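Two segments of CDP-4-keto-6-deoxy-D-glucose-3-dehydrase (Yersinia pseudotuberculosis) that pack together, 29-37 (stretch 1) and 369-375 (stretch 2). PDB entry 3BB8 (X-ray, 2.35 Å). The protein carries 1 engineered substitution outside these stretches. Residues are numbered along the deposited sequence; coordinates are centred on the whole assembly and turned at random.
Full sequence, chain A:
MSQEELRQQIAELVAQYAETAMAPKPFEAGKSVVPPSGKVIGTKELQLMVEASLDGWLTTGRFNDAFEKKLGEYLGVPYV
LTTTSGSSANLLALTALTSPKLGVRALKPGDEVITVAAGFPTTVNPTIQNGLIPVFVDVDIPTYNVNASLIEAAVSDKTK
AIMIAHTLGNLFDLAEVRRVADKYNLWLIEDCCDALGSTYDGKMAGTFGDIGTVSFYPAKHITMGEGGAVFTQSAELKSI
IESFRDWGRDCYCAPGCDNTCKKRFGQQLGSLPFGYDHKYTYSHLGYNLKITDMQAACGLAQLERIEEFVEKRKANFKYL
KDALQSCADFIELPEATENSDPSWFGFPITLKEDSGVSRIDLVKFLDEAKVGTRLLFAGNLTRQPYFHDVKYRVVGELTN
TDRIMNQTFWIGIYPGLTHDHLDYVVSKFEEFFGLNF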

# COMPACT_ATOMS: atom_id res chain seq x y z
N ALA A 29 2.55 -39.76 1.35
CA ALA A 29 3.28 -39.59 2.60
C ALA A 29 4.77 -39.57 2.28
O ALA A 29 5.25 -40.34 1.46
CB ALA A 29 2.97 -40.76 3.52
N GLY A 30 5.50 -38.68 2.94
CA GLY A 30 6.94 -38.59 2.72
C GLY A 30 7.37 -37.69 1.58
O GLY A 30 8.46 -37.12 1.62
N LYS A 31 6.52 -37.56 0.56
CA LYS A 31 6.86 -36.71 -0.57
C LYS A 31 6.00 -35.45 -0.58
O LYS A 31 6.51 -34.35 -0.82
CB LYS A 31 6.68 -37.47 -1.89
CG LYS A 31 7.28 -36.76 -3.09
CD LYS A 31 7.29 -37.65 -4.32
CE LYS A 31 8.07 -36.99 -5.46
NZ LYS A 31 8.11 -37.85 -6.67
N SER A 32 4.71 -35.61 -0.32
CA SER A 32 3.78 -34.48 -0.27
C SER A 32 4.06 -33.65 0.97
O SER A 32 4.49 -34.18 2.00
CB SER A 32 2.33 -34.97 -0.22
OG SER A 32 1.99 -35.71 -1.38
N VAL A 33 3.82 -32.35 0.89
CA VAL A 33 4.03 -31.48 2.05
C VAL A 33 2.71 -31.14 2.72
O VAL A 33 1.64 -31.27 2.12
CB VAL A 33 4.72 -30.16 1.65
CG1 VAL A 33 6.12 -30.43 1.16
CG2 VAL A 33 3.90 -29.46 0.57
N VAL A 34 2.79 -30.71 3.97
CA VAL A 34 1.60 -30.31 4.72
C VAL A 34 1.92 -28.91 5.25
O VAL A 34 2.32 -28.75 6.41
CB VAL A 34 1.31 -31.25 5.89
CG1 VAL A 34 0.02 -30.84 6.57
CG2 VAL A 34 1.22 -32.69 5.40
N PRO A 35 1.77 -27.88 4.40
CA PRO A 35 2.05 -26.50 4.80
C PRO A 35 1.09 -25.99 5.87
O PRO A 35 -0.02 -26.49 6.00
CB PRO A 35 1.95 -25.73 3.49
CG PRO A 35 0.94 -26.51 2.72
CD PRO A 35 1.34 -27.94 2.99
N PRO A 36 1.52 -24.99 6.65
CA PRO A 36 0.67 -24.44 7.70
C PRO A 36 -0.44 -23.55 7.13
O PRO A 36 -1.42 -23.25 7.80
CB PRO A 36 1.66 -23.66 8.57
CG PRO A 36 2.65 -23.17 7.57
CD PRO A 36 2.85 -24.36 6.65
N SER A 37 -0.28 -23.14 5.88
CA SER A 37 -1.28 -22.31 5.24
C SER A 37 -1.07 -22.31 3.74
O SER A 37 -0.10 -22.88 3.24
CB SER A 37 -1.20 -20.88 5.77
OG SER A 37 0.04 -20.28 5.44
N ALA A 369 9.91 -34.28 8.11
CA ALA A 369 8.73 -35.08 7.77
C ALA A 369 7.79 -34.38 6.79
O ALA A 369 6.74 -34.93 6.45
CB ALA A 369 7.94 -35.39 9.04
N LYS A 370 8.15 -33.17 6.37
CA LYS A 370 7.35 -32.38 5.43
C LYS A 370 6.13 -31.71 6.07
O LYS A 370 5.19 -31.32 5.38
CB LYS A 370 6.87 -33.26 4.27
CG LYS A 370 7.97 -33.95 3.48
CD LYS A 370 8.64 -33.01 2.51
CE LYS A 370 9.51 -33.80 1.54
NZ LYS A 370 10.19 -32.92 0.53
N VAL A 371 6.14 -31.61 7.39
CA VAL A 371 5.04 -30.97 8.11
C VAL A 371 5.47 -29.56 8.47
O VAL A 371 6.31 -29.37 9.36
CB VAL A 371 4.72 -31.73 9.41
CG1 VAL A 371 3.67 -30.95 10.22
CG2 VAL A 371 4.22 -33.12 9.09
N GLY A 372 4.90 -28.58 7.78
CA GLY A 372 5.26 -27.20 8.03
C GLY A 372 4.79 -26.68 9.37
O GLY A 372 3.72 -27.05 9.85
N THR A 373 5.61 -25.83 9.98
CA THR A 373 5.26 -25.22 11.26
C THR A 373 5.59 -23.73 11.19
O THR A 373 6.35 -23.29 10.32
CB THR A 373 6.05 -25.84 12.45
OG1 THR A 373 7.45 -25.67 12.23
CG2 THR A 373 5.73 -27.33 12.60
N ARG A 374 5.02 -22.97 12.11
CA ARG A 374 5.25 -21.54 12.18
C ARG A 374 5.22 -21.14 13.64
O ARG A 374 4.40 -21.64 14.40
CB ARG A 374 4.15 -20.76 11.44
CG ARG A 374 4.13 -20.94 9.94
CD ARG A 374 5.30 -20.23 9.32
NE ARG A 374 5.32 -20.37 7.87
CZ ARG A 374 5.76 -21.44 7.23
NH1 ARG A 374 6.24 -22.48 7.90
NH2 ARG A 374 5.74 -21.46 5.90
N LEU A 375 6.11 -20.24 14.04
CA LEU A 375 6.08 -19.78 15.41
C LEU A 375 4.92 -18.78 15.46
O LEU A 375 4.42 -18.37 14.41
CB LEU A 375 7.42 -19.13 15.78
CG LEU A 375 8.63 -20.07 15.67
CD1 LEU A 375 9.81 -19.46 16.41
CD2 LEU A 375 8.31 -21.45 16.27

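Two segments, far apart in sequence, run side by side in nearly the same direction and are held by a single parallel beta bridge at V34, with K370 and P36 packing before and after it. The end-to-end directions of the touching parts differ by 18°, and the bridged residues V34 and V371 lie 4.9 Å apart, CA to CA. V34 supplies both halves of the bridge: its N donates to K370 O (2.8 Å, N-H...O angle 157°), and its O accepts from G372 N (2.9 Å, 150°). One residue of stretch 1 thus reaches the residues before and after V371, the pattern expected of parallel strands, here confined to a single bridge. K370 O also receives a CA-H...O contact from V33, with V33 CA 3.5 Å from K370 O, a weaker addition beside the amide bond.

K370 is the first residue to leave helical angles after a helix, and its positive phi belongs to a Schellman motif that ends that helix as the chain turns into the bridge. Its CA-to-CB bond points toward stretch 1, and the long aliphatic chain lies along the backbone there: K370 CB is 3.4 Å from S32 O, and K370 CE is 3.5 Å from G30 O and 3.9 Å from K31 O. These are carbon-to-oxygen packing contacts, and K370 loses more area to the contact than any other residue of the two stretches. V33 adds a nonpolar touch, its CG1 3.9 Å from K370 CD. G30 has a phi of 87° and a psi of -29°, angles at which a CB would be jammed against the preceding carbonyl oxygen.

Beyond the bridge, the CA-to-CB bond of P36 points toward stretch 2, and the ring packs there. P36 CD lies 4.0 Å from G372 CA, an approach that depends on the absence of a side chain: an ideal CB on G372 would fall 2.7 Å from P36 CD, a clash, and 3.4 Å from P35 CA. The proline ring then meets R374, with P36 CG 3.6 Å from R374 CG. P36 CG also sits over one face of the R374 guanidinium, so the ring packs against both the aliphatic and the flat, charged part of the arginine. Within its own stretch, R374 NH1 donates to T373 O (2.6 Å, 149°), a bond that ties the guanidinium to the carbonyl of the residue before it. Together the two stretches bury 418 Å², both sides summed.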